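Local structure of sensor protein PfeS (Pseudomonas aeruginosa, 3KYZ) at residues 13-17 with 18-22; 23-26 with 27-31. The protein is a membrane-bound sensor histidine kinase that may activate its partner regulator PfeR by phosphorylation, this chain being its sensor domain, predicted to be periplasmic. All coordinates share one frame; numbering follows the deposited sequence.

Interaction 1: residues 13-17 with 18-22; sequences YFLAP and ADRHY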
loop_
_atom_site.group_PDB
_atom_site.type_symbol
_atom_site.label_atom_id
_atom_site.label_comp_id
_atom_site.label_asym_id
_atom_site.label_seq_id
_atom_site.Cartn_x
_atom_site.Cartn_y
_atom_site.Cartn_z
ATOM N N TYR A 13 -9.556 -7.385 19.214
ATOM C CA TYR A 13 -8.648 -7.063 18.117
ATOM C C TYR A 13 -9.385 -6.520 16.892
ATOM O O TYR A 13 -8.758 -6.099 15.925
ATOM C CB TYR A 13 -7.806 -8.285 17.741
ATOM C CG TYR A 13 -6.357 -8.170 18.160
ATOM C CD1 TYR A 13 -5.330 -8.524 17.293
ATOM C CD2 TYR A 13 -6.015 -7.690 19.417
ATOM C CE1 TYR A 13 -4.002 -8.414 17.673
ATOM C CE2 TYR A 13 -4.691 -7.575 19.806
ATOM C CZ TYR A 13 -3.690 -7.937 18.931
ATOM O OH TYR A 13 -2.374 -7.822 19.320
ATOM N N PHE A 14 -10.712 -6.532 16.939
ATOM C CA PHE A 14 -11.523 -6.019 15.839
ATOM C C PHE A 14 -12.268 -4.759 16.247
ATOM O O PHE A 14 -12.724 -4.637 17.389
ATOM C CB PHE A 14 -12.550 -7.062 15.397
ATOM C CG PHE A 14 -11.949 -8.281 14.760
ATOM C CD1 PHE A 14 -11.717 -8.322 13.397
ATOM C CD2 PHE A 14 -11.628 -9.389 15.523
ATOM C CE1 PHE A 14 -11.167 -9.448 12.806
ATOM C CE2 PHE A 14 -11.080 -10.518 14.938
ATOM C CZ PHE A 14 -10.849 -10.546 13.578
ATOM N N LEU A 15 -12.410 -3.829 15.306
ATOM C CA LEU A 15 -13.242 -2.658 15.540
ATOM C C LEU A 15 -14.681 -3.092 15.794
ATOM O O LEU A 15 -15.188 -4.001 15.135
ATOM C CB LEU A 15 -13.200 -1.720 14.337
ATOM C CG LEU A 15 -11.863 -1.068 13.989
ATOM C CD1 LEU A 15 -12.050 -0.219 12.741
ATOM C CD2 LEU A 15 -11.340 -0.222 15.144
ATOM N N ALA A 16 -15.334 -2.442 16.750
ATOM C CA ALA A 16 -16.751 -2.666 16.983
ATOM C C ALA A 16 -17.534 -2.300 15.728
ATOM O O ALA A 16 -17.155 -1.382 15.001
ATOM C CB ALA A 16 -17.230 -1.836 18.165
ATOM N N PRO A 17 -18.635 -3.015 15.472
ATOM C CA PRO A 17 -19.443 -2.765 14.273
ATOM C C PRO A 17 -19.849 -1.298 14.112
ATOM O O PRO A 17 -19.787 -0.776 12.999
ATOM C CB PRO A 17 -20.675 -3.641 14.498
ATOM C CG PRO A 17 -20.182 -4.753 15.365
ATOM C CD PRO A 17 -19.150 -4.145 16.266
ATOM N N ALA A 18 -20.253 -0.640 15.197
ATOM C CA ALA A 18 -20.687 0.751 15.102
ATOM C C ALA A 18 -19.536 1.674 14.705
ATOM O O ALA A 18 -19.748 2.706 14.070
ATOM C CB ALA A 18 -21.331 1.215 16.405
ATOM N N ASP A 19 -18.316 1.303 15.077
ATOM C CA ASP A 19 -17.142 2.086 14.691
ATOM C C ASP A 19 -16.777 1.857 13.233
ATOM O O ASP A 19 -16.317 2.778 12.554
ATOM C CB ASP A 19 -15.965 1.818 15.629
ATOM C CG ASP A 19 -16.205 2.390 17.011
ATOM O OD1 ASP A 19 -16.963 3.380 17.096
ATOM O OD2 ASP A 19 -15.664 1.855 17.999
ATOM N N ARG A 20 -16.979 0.637 12.740
ATOM C CA ARG A 20 -16.790 0.382 11.317
ATOM C C ARG A 20 -17.763 1.241 10.524
ATOM O O ARG A 20 -17.390 1.873 9.541
ATOM C CB ARG A 20 -17.013 -1.093 10.993
ATOM C CG ARG A 20 -16.035 -2.011 11.687
ATOM C CD ARG A 20 -16.294 -3.468 11.359
ATOM N NE ARG A 20 -15.695 -4.331 12.370
ATOM C CZ ARG A 20 -15.674 -5.656 12.311
ATOM N NH1 ARG A 20 -15.100 -6.346 13.284
ATOM N NH2 ARG A 20 -16.220 -6.291 11.282
ATOM N N HIS A 21 -19.017 1.266 10.964
ATOM C CA HIS A 21 -20.047 2.047 10.288
ATOM C C HIS A 21 -19.696 3.535 10.291
ATOM O O HIS A 21 -19.854 4.226 9.288
ATOM C CB HIS A 21 -21.403 1.815 10.954
ATOM C CG HIS A 21 -22.541 2.510 10.275
ATOM N ND1 HIS A 21 -22.928 3.792 10.596
ATOM C CD2 HIS A 21 -23.379 2.098 9.294
ATOM C CE1 HIS A 21 -23.955 4.142 9.842
ATOM N NE2 HIS A 21 -24.248 3.132 9.043
ATOM N N TYR A 22 -19.219 4.020 11.435
ATOM C CA TYR A 22 -18.836 5.421 11.594
ATOM C C TYR A 22 -17.735 5.827 10.616
ATOM O O TYR A 22 -17.830 6.852 9.931
ATOM C CB TYR A 22 -18.350 5.646 13.016
ATOM C CG TYR A 22 -18.143 7.084 13.420
ATOM C CD1 TYR A 22 -19.228 7.938 13.559
ATOM C CD2 TYR A 22 -16.876 7.575 13.717
ATOM C CE1 TYR A 22 -19.068 9.240 13.958
ATOM C CE2 TYR A 22 -16.705 8.899 14.119
ATOM C CZ TYR A 22 -17.816 9.721 14.237
ATOM O OH TYR A 22 -17.692 11.034 14.644
HETATM O O HOH W 1 -13.997 -0.167 18.083
#
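R20 reaches back past the first turn of its helix to the carbonyl of L15, and in the conformer described here, one of two modelled, two of its nitrogens close on that one oxygen. R20 NE lies 2.8 Å from L15 O and R20 NH1 lies 3.0 Å from it, a side-on grip in which both hydrogen bonds are bent. The two donors differ in approach: NH1 comes in the carbonyl plane, whereas NE sits above it, 40° out. The torsions explain the reach. CG of R20 stands opposite the carbonyl carbon (chi1 -62°), next to the backbone N, and the chain then runs extended to NE, which lays the arm along the incoming loop instead of farther down the helix. On the way, R20 CG passes L15 CB at 3.9 Å. Beyond the grip, R20 NH1 comes within 3.4 Å of F14 CB, and the guanidinium and phenyl planes are turned 42° from each other.

A second link ties D19 to the loop through water. The water accepts from A16 N and donates to D19 OD2, which it meets at 2.6 Å; the D19 carboxylate thus answers the A16 amide indirectly. With CG of D19 beside its own backbone N, D19 OD2 is carried to 4.0 Å from A16 CB. A16 O accepts R20 N at 3.0 Å, and D19 N only weakly, while P17 O receives H21 N. Nearby, the side chain of R20 also touches D87, and that of D19 touches L122.

Geometrically this is a helix N-terminus: A16 holds the N-cap position and P17, which has no amide hydrogen to offer, is the first residue of helix 17-53 in the sensor domain.

Interaction 2: residues 23-26 with 27-31; sequences LADY and ARQAE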
loop_
_atom_site.group_PDB
_atom_site.type_symbol
_atom_site.label_atom_id
_atom_site.label_comp_id
_atom_site.label_asym_id
_atom_site.label_seq_id
_atom_site.Cartn_x
_atom_site.Cartn_y
_atom_site.Cartn_z
ATOM N N LEU A 23 -16.678 5.026 10.559
ATOM C CA LEU A 23 -15.567 5.344 9.675
ATOM C C LEU A 23 -15.982 5.183 8.216
ATOM O O LEU A 23 -15.577 5.970 7.360
ATOM C CB LEU A 23 -14.339 4.491 10.007
ATOM C CG LEU A 23 -13.741 4.746 11.399
ATOM C CD1 LEU A 23 -12.553 3.827 11.668
ATOM C CD2 LEU A 23 -13.352 6.218 11.581
ATOM N N ALA A 24 -16.808 4.182 7.933
ATOM C CA ALA A 24 -17.313 4.008 6.577
ATOM C C ALA A 24 -18.112 5.233 6.140
ATOM O O ALA A 24 -18.071 5.628 4.976
ATOM C CB ALA A 24 -18.153 2.749 6.462
ATOM N N ASP A 25 -18.835 5.845 7.069
ATOM C CA ASP A 25 -19.600 7.033 6.718
ATOM C C ASP A 25 -18.669 8.170 6.290
ATOM O O ASP A 25 -19.005 8.947 5.399
ATOM C CB ASP A 25 -20.510 7.476 7.869
ATOM C CG ASP A 25 -21.238 8.761 7.553
ATOM O OD1 ASP A 25 -22.286 8.701 6.883
ATOM O OD2 ASP A 25 -20.743 9.833 7.951
ATOM N N TYR A 26 -17.498 8.268 6.918
ATOM C CA TYR A 26 -16.518 9.265 6.498
ATOM C C TYR A 26 -16.085 9.043 5.047
ATOM O O TYR A 26 -15.858 10.009 4.311
ATOM C CB TYR A 26 -15.281 9.258 7.394
ATOM C CG TYR A 26 -15.427 9.958 8.734
ATOM C CD1 TYR A 26 -16.142 11.154 8.859
ATOM C CD2 TYR A 26 -14.802 9.447 9.864
ATOM C CE1 TYR A 26 -16.238 11.802 10.082
ATOM C CE2 TYR A 26 -14.900 10.082 11.092
ATOM C CZ TYR A 26 -15.616 11.259 11.197
ATOM O OH TYR A 26 -15.694 11.897 12.412
ATOM N N ALA A 27 -15.956 7.780 4.639
ATOM C CA ALA A 27 -15.578 7.472 3.249
ATOM C C ALA A 27 -16.672 7.899 2.272
ATOM O O ALA A 27 -16.380 8.387 1.173
ATOM C CB ALA A 27 -15.245 5.989 3.069
ATOM N N ARG A 28 -17.927 7.721 2.678
ATOM C CA ARG A 28 -19.059 8.195 1.884
ATOM C C ARG A 28 -19.001 9.718 1.748
ATOM O O ARG A 28 -19.175 10.259 0.648
ATOM C CB ARG A 28 -20.392 7.772 2.518
ATOM C CG ARG A 28 -21.615 8.267 1.745
ATOM C CD ARG A 28 -22.890 8.201 2.576
ATOM N NE ARG A 28 -22.788 8.949 3.829
ATOM C CZ ARG A 28 -22.947 10.266 3.941
ATOM N NH1 ARG A 28 -23.197 11.002 2.869
ATOM N NH2 ARG A 28 -22.845 10.854 5.128
ATOM N N GLN A 29 -18.737 10.407 2.862
ATOM C CA GLN A 29 -18.608 11.866 2.842
ATOM C C GLN A 29 -17.424 12.303 1.986
ATOM O O GLN A 29 -17.504 13.296 1.265
ATOM C CB GLN A 29 -18.420 12.432 4.251
ATOM C CG GLN A 29 -19.594 12.257 5.183
ATOM C CD GLN A 29 -19.339 12.933 6.505
ATOM O OE1 GLN A 29 -18.834 14.061 6.548
ATOM N NE2 GLN A 29 -19.674 12.256 7.592
ATOM N N ALA A 30 -16.318 11.569 2.083
ATOM C CA ALA A 30 -15.126 11.871 1.290
ATOM C C ALA A 30 -15.448 11.778 -0.199
ATOM O O ALA A 30 -15.084 12.659 -0.987
ATOM C CB ALA A 30 -13.999 10.904 1.640
ATOM N N GLU A 31 -16.114 10.696 -0.586
ATOM C CA GLU A 31 -16.492 10.522 -1.981
ATOM C C GLU A 31 -17.405 11.654 -2.442
ATOM O O GLU A 31 -17.252 12.174 -3.552
ATOM C CB GLU A 31 -17.190 9.185 -2.204
ATOM C CG GLU A 31 -17.586 8.969 -3.663
ATOM C CD GLU A 31 -18.207 7.619 -3.909
ATOM O OE1 GLU A 31 -18.855 7.083 -2.987
ATOM O OE2 GLU A 31 -18.045 7.091 -5.025
#
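D25 pairs with R28 and Q29 on the next turn of one long alpha-helix, 17-53, in i to i+3 and i to i+4 steps, so a single carboxylate serves two side chains. Its two oxygens divide the work. R28 comes side-on with NE and NH2, both to D25 OD1, making a salt bridge with NH2 at 2.8 Å and NE at 3.1 Å. That oxygen lies in the guanidinium plane, yet both nitrogens approach from one face of the carboxylate, the planes being 50° apart. The R28 chain turns at chi3 (57°), which brings the guanidinium back alongside D25; its NH1 forms a further salt bridge with D32.

This polar row marks the more open side, where R28 is exposed and D25 and Q29 are partly so. The packed side is formed by L23, Y26, A27 and A30. L23 and A27 rest on I103, Y26 and A27 on L114, and A30 on F45; within the helix, A27 CB sits 3.4 Å from A24 O. The Y26 ring runs beside Q29, with Y26 CD1 3.9 Å from Q29 NE2, while its hydroxyl is hydrogen-bonded to E53 and K52. Backbone i to i+4 bonds, such as A30 N to Y26 O at 2.8 Å, join the successive turns.

Q29 NE2 donates to D25 OD2 at 2.7 Å, meeting it nearly along the C-O axis.

In the fold
Interactions 1 and 2 lie in series on helix 17-53, the first at its N-terminus and the second along its next turns, with centres about 14 Å apart. They meet directly where L15 CD1 packs against L23 CD1 at 4.2 Å, and Y22 and Y26 add an edge-to-face ring pair. Interaction 2 is the more buried of the two: interaction 1 is centred about 15 Å from the chain centre and is a surface contact, while interaction 2 is about 9 Å away and backs onto strands 100-104 and 113-117 of the antiparallel sheet. A formic acid, probably from the crystallisation liquor, lies about 3 Å from the Q29 side chain, nearest atoms.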